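Long-range contact in uncharacterized protein (PDB 4QPV), which is of unknown function but is a DUF1672 family protein from Staphylococcus aureus, with an unusual fold built from kinked-helix-beta-beta-beta repeats: residues Phe59-Val67 with Leu184-Ile195. Sequence-based numbering, arbitrary orientation. Where two conformers were deposited one is given.
Sequences FMDNFGLKV and LDEYKRYFQPLI
Tyr187 and Lys188 of helix 184-190 donate hydrogen bonds to the last carbonyls of helix 48-63, those of Phe63, Asn62 and Asp61, a worked example of how a helix whose last carbonyls lack in-helix donors can be closed by another part of the fold. The two helix segments run at 78° to each other, and Gly64, with positive phi, turns the chain out of the helix toward strand 67-75. Tyr187 OH donates to Phe63 O at 2.7 Å, in the carbonyl plane and on a lone pair. The Tyr187 ring, swung out by a chi1 of 175° that sets CG opposite the backbone N, also meets the Phe63 ring in a T-shaped stack, Phe63 CD1 standing over the centre of the tyrosine face and the planes 83° apart. Leu184 CD1 packs against Phe63 CE1 at 3.7 Å, while Leu121 and Val122 of helix 116-133 also touch the phenylalanine. Lys188, bent at chi2, brings NZ 2.9 Å from Asn62 O, well above the carbonyl plane, and makes a weak, long hydrogen bond from NZ to Asp61 O. A third bond, 2.8 Å from Lys188 NZ to Gln192 OE1, probably helps hold the ammonium group at the helix end. Beyond the turn, Leu65 CD2 meets Ile195 CD1 at 3.7 Å. At the end of the helix, a water accepts from Gln192 NE2 and donates to Met60 O at 3.2 Å.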
loop_
_atom_site.group_PDB
_atom_site.type_symbol
_atom_site.label_atom_id
_atom_site.label_comp_id
_atom_site.label_asym_id
_atom_site.label_seq_id
_atom_site.Cartn_x
_atom_site.Cartn_y
_atom_site.Cartn_z
ATOM N N PHE A 59 -12.495 -8.862 -5.760
ATOM C CA PHE A 59 -11.236 -8.612 -6.472
ATOM C C PHE A 59 -11.080 -9.534 -7.666
ATOM O O PHE A 59 -10.509 -9.108 -8.674
ATOM C CB PHE A 59 -10.036 -8.714 -5.525
ATOM C CG PHE A 59 -9.856 -7.445 -4.730
ATOM C CD1 PHE A 59 -10.581 -7.229 -3.562
ATOM C CD2 PHE A 59 -9.018 -6.428 -5.191
ATOM C CE1 PHE A 59 -10.455 -6.023 -2.852
ATOM C CE2 PHE A 59 -8.918 -5.216 -4.502
ATOM C CZ PHE A 59 -9.636 -5.022 -3.340
HETATM N N MSE A 60 -11.625 -10.772 -7.591
HETATM C CA MSE A 60 -11.564 -11.679 -8.736
HETATM C C MSE A 60 -12.524 -11.176 -9.829
HETATM O O MSE A 60 -12.110 -11.046 -10.975
HETATM C CB MSE A 60 -11.865 -13.142 -8.341
HETATM C CG MSE A 60 -11.756 -14.135 -9.526
HETATM SE SE MSE A 60 -10.000 -14.141 -10.437
HETATM C CE MSE A 60 -8.997 -15.125 -9.105
ATOM N N ASP A 61 -13.797 -10.874 -9.466
ATOM C CA ASP A 61 -14.807 -10.392 -10.414
ATOM C C ASP A 61 -14.394 -9.097 -11.136
ATOM O O ASP A 61 -14.573 -8.986 -12.352
ATOM C CB ASP A 61 -16.141 -10.147 -9.693
ATOM C CG ASP A 61 -16.868 -11.407 -9.246
ATOM O OD1 ASP A 61 -16.520 -12.509 -9.742
ATOM O OD2 ASP A 61 -17.763 -11.297 -8.391
ATOM N N ASN A 62 -13.845 -8.137 -10.399
ATOM C CA ASN A 62 -13.538 -6.824 -10.961
ATOM C C ASN A 62 -12.127 -6.654 -11.506
ATOM O O ASN A 62 -11.969 -5.920 -12.479
ATOM C CB ASN A 62 -13.835 -5.715 -9.930
ATOM C CG ASN A 62 -15.323 -5.615 -9.667
ATOM O OD1 ASN A 62 -16.108 -5.286 -10.564
ATOM N ND2 ASN A 62 -15.768 -6.068 -8.500
ATOM N N PHE A 63 -11.121 -7.298 -10.920
ATOM C CA PHE A 63 -9.747 -7.105 -11.383
ATOM C C PHE A 63 -9.102 -8.358 -11.989
ATOM O O PHE A 63 -8.025 -8.251 -12.593
ATOM C CB PHE A 63 -8.872 -6.554 -10.241
ATOM C CG PHE A 63 -9.441 -5.276 -9.667
ATOM C CD1 PHE A 63 -9.362 -4.078 -10.374
ATOM C CD2 PHE A 63 -10.117 -5.279 -8.451
ATOM C CE1 PHE A 63 -9.912 -2.901 -9.855
ATOM C CE2 PHE A 63 -10.686 -4.103 -7.943
ATOM C CZ PHE A 63 -10.588 -2.927 -8.656
ATOM N N GLY A 64 -9.758 -9.515 -11.860
ATOM C CA GLY A 64 -9.235 -10.772 -12.397
ATOM C C GLY A 64 -8.016 -11.240 -11.625
ATOM O O GLY A 64 -7.150 -11.930 -12.170
ATOM N N LEU A 65 -7.931 -10.836 -10.347
ATOM C CA LEU A 65 -6.810 -11.181 -9.479
ATOM C C LEU A 65 -7.228 -11.999 -8.269
ATOM O O LEU A 65 -8.294 -11.767 -7.683
ATOM C CB LEU A 65 -6.110 -9.907 -8.994
ATOM C CG LEU A 65 -5.354 -9.128 -10.088
ATOM C CD1 LEU A 65 -5.084 -7.696 -9.637
ATOM C CD2 LEU A 65 -4.048 -9.842 -10.483
ATOM N N LYS A 66 -6.358 -12.933 -7.879
ATOM C CA LYS A 66 -6.535 -13.771 -6.700
ATOM C C LYS A 66 -5.929 -13.041 -5.494
ATOM O O LYS A 66 -4.737 -12.733 -5.480
ATOM C CB LYS A 66 -5.878 -15.152 -6.919
ATOM C CG LYS A 66 -6.291 -16.207 -5.887
ATOM C CD LYS A 66 -5.339 -17.417 -5.840
ATOM C CE LYS A 66 -5.471 -18.355 -7.022
ATOM N NZ LYS A 66 -4.413 -19.402 -7.024
ATOM N N VAL A 67 -6.766 -12.715 -4.501
ATOM C CA VAL A 67 -6.300 -12.005 -3.299
ATOM C C VAL A 67 -6.668 -12.851 -2.082
ATOM O O VAL A 67 -7.490 -13.772 -2.191
ATOM C CB VAL A 67 -6.851 -10.531 -3.179
ATOM C CG1 VAL A 67 -6.604 -9.753 -4.462
ATOM C CG2 VAL A 67 -8.355 -10.512 -2.830
ATOM N N LEU A 184 -12.566 1.528 -14.030
ATOM C CA LEU A 184 -12.578 0.084 -14.157
ATOM C C LEU A 184 -12.630 -0.311 -15.653
ATOM O O LEU A 184 -11.996 -1.298 -16.029
ATOM C CB LEU A 184 -13.748 -0.520 -13.363
ATOM C CG LEU A 184 -13.744 -2.042 -13.205
ATOM C CD1 LEU A 184 -12.482 -2.525 -12.503
ATOM C CD2 LEU A 184 -14.981 -2.509 -12.465
ATOM N N ASP A 185 -13.326 0.486 -16.512
ATOM C CA ASP A 185 -13.359 0.208 -17.953
ATOM C C ASP A 185 -11.951 0.311 -18.523
ATOM O O ASP A 185 -11.537 -0.571 -19.275
ATOM C CB ASP A 185 -14.319 1.154 -18.704
ATOM C CG ASP A 185 -15.788 0.793 -18.580
ATOM O OD1 ASP A 185 -16.091 -0.334 -18.126
ATOM O OD2 ASP A 185 -16.639 1.630 -18.955
ATOM N N GLU A 186 -11.198 1.354 -18.111
ATOM C CA GLU A 186 -9.816 1.564 -18.540
ATOM C C GLU A 186 -8.928 0.425 -18.026
ATOM O O GLU A 186 -8.086 -0.064 -18.786
ATOM C CB GLU A 186 -9.291 2.928 -18.078
ATOM C CG GLU A 186 -9.787 4.070 -18.950
ATOM C CD GLU A 186 -9.648 5.481 -18.406
ATOM O OE1 GLU A 186 -9.532 5.655 -17.171
ATOM O OE2 GLU A 186 -9.720 6.423 -19.225
ATOM N N TYR A 187 -9.171 -0.053 -16.778
ATOM C CA TYR A 187 -8.444 -1.192 -16.214
ATOM C C TYR A 187 -8.686 -2.446 -17.066
ATOM O O TYR A 187 -7.736 -3.145 -17.422
ATOM C CB TYR A 187 -8.846 -1.459 -14.744
ATOM C CG TYR A 187 -8.198 -2.711 -14.185
ATOM C CD1 TYR A 187 -6.919 -2.669 -13.630
ATOM C CD2 TYR A 187 -8.836 -3.949 -14.266
ATOM C CE1 TYR A 187 -6.295 -3.821 -13.158
ATOM C CE2 TYR A 187 -8.214 -5.112 -13.813
ATOM C CZ TYR A 187 -6.950 -5.039 -13.242
ATOM O OH TYR A 187 -6.325 -6.167 -12.774
ATOM N N LYS A 188 -9.962 -2.734 -17.376
ATOM C CA LYS A 188 -10.342 -3.904 -18.171
ATOM C C LYS A 188 -9.712 -3.876 -19.565
ATOM O O LYS A 188 -9.205 -4.893 -20.021
ATOM C CB LYS A 188 -11.879 -4.018 -18.284
ATOM C CG LYS A 188 -12.581 -4.344 -16.965
ATOM C CD LYS A 188 -12.531 -5.825 -16.625
ATOM C CE LYS A 188 -13.333 -6.159 -15.396
ATOM N NZ LYS A 188 -12.878 -7.429 -14.777
ATOM N N ARG A 189 -9.696 -2.709 -20.207
ATOM C CA ARG A 189 -9.168 -2.544 -21.559
ATOM C C ARG A 189 -7.628 -2.559 -21.628
ATOM O O ARG A 189 -7.074 -3.187 -22.529
ATOM C CB ARG A 189 -9.701 -1.231 -22.161
ATOM C CG ARG A 189 -9.249 -0.954 -23.592
ATOM C CD ARG A 189 -9.791 0.360 -24.099
ATOM N NE ARG A 189 -9.239 0.691 -25.413
ATOM C CZ ARG A 189 -9.458 1.837 -26.048
ATOM N NH1 ARG A 189 -10.211 2.779 -25.492
ATOM N NH2 ARG A 189 -8.913 2.057 -27.237
ATOM N N TYR A 190 -6.947 -1.855 -20.720
ATOM C CA TYR A 190 -5.500 -1.706 -20.829
ATOM C C TYR A 190 -4.648 -2.554 -19.882
ATOM O O TYR A 190 -3.488 -2.828 -20.216
ATOM C CB TYR A 190 -5.128 -0.233 -20.611
ATOM C CG TYR A 190 -5.668 0.711 -21.667
ATOM C CD1 TYR A 190 -5.053 0.823 -22.912
ATOM C CD2 TYR A 190 -6.762 1.528 -21.404
ATOM C CE1 TYR A 190 -5.547 1.688 -23.886
ATOM C CE2 TYR A 190 -7.257 2.409 -22.368
ATOM C CZ TYR A 190 -6.642 2.488 -23.607
ATOM O OH TYR A 190 -7.119 3.366 -24.553
ATOM N N PHE A 191 -5.169 -2.937 -18.700
ATOM C CA PHE A 191 -4.293 -3.601 -17.736
ATOM C C PHE A 191 -4.632 -5.066 -17.417
ATOM O O PHE A 191 -3.710 -5.873 -17.330
ATOM C CB PHE A 191 -4.246 -2.775 -16.451
ATOM C CG PHE A 191 -3.690 -1.387 -16.681
ATOM C CD1 PHE A 191 -2.313 -1.170 -16.747
ATOM C CD2 PHE A 191 -4.538 -0.291 -16.810
ATOM C CE1 PHE A 191 -1.797 0.117 -16.959
ATOM C CE2 PHE A 191 -4.019 0.995 -17.014
ATOM C CZ PHE A 191 -2.651 1.190 -17.093
ATOM N N GLN A 192 -5.908 -5.426 -17.238
ATOM C CA GLN A 192 -6.245 -6.827 -16.944
ATOM C C GLN A 192 -5.638 -7.810 -17.992
ATOM O O GLN A 192 -5.076 -8.827 -17.555
ATOM C CB GLN A 192 -7.762 -7.042 -16.831
ATOM C CG GLN A 192 -8.104 -8.365 -16.152
ATOM C CD GLN A 192 -9.539 -8.473 -15.710
ATOM O OE1 GLN A 192 -10.125 -7.530 -15.166
ATOM N NE2 GLN A 192 -10.109 -9.668 -15.839
ATOM N N PRO A 193 -5.648 -7.529 -19.339
ATOM C CA PRO A 193 -5.049 -8.492 -20.285
ATOM C C PRO A 193 -3.543 -8.724 -20.095
ATOM O O PRO A 193 -3.022 -9.686 -20.652
ATOM C CB PRO A 193 -5.319 -7.864 -21.663
ATOM C CG PRO A 193 -6.458 -6.941 -21.454
ATOM C CD PRO A 193 -6.261 -6.397 -20.070
ATOM N N LEU A 194 -2.847 -7.871 -19.318
ATOM C CA LEU A 194 -1.405 -8.007 -19.120
ATOM C C LEU A 194 -1.018 -9.013 -18.031
ATOM O O LEU A 194 0.135 -9.453 -18.022
ATOM C CB LEU A 194 -0.761 -6.644 -18.774
ATOM C CG LEU A 194 -0.930 -5.495 -19.764
ATOM C CD1 LEU A 194 -0.243 -4.237 -19.248
ATOM C CD2 LEU A 194 -0.417 -5.866 -21.157
ATOM N N ILE A 195 -1.941 -9.353 -17.111
ATOM C CA ILE A 195 -1.652 -10.221 -15.949
ATOM C C ILE A 195 -0.937 -11.548 -16.334
ATOM O O ILE A 195 0.108 -11.864 -15.768
ATOM C CB ILE A 195 -2.928 -10.521 -15.104
ATOM C CG1 ILE A 195 -3.588 -9.212 -14.566
ATOM C CG2 ILE A 195 -2.614 -11.499 -13.957
ATOM C CD1 ILE A 195 -5.084 -9.386 -13.986
HETATM O O HOH W 1 -12.525 -10.739 -14.132
#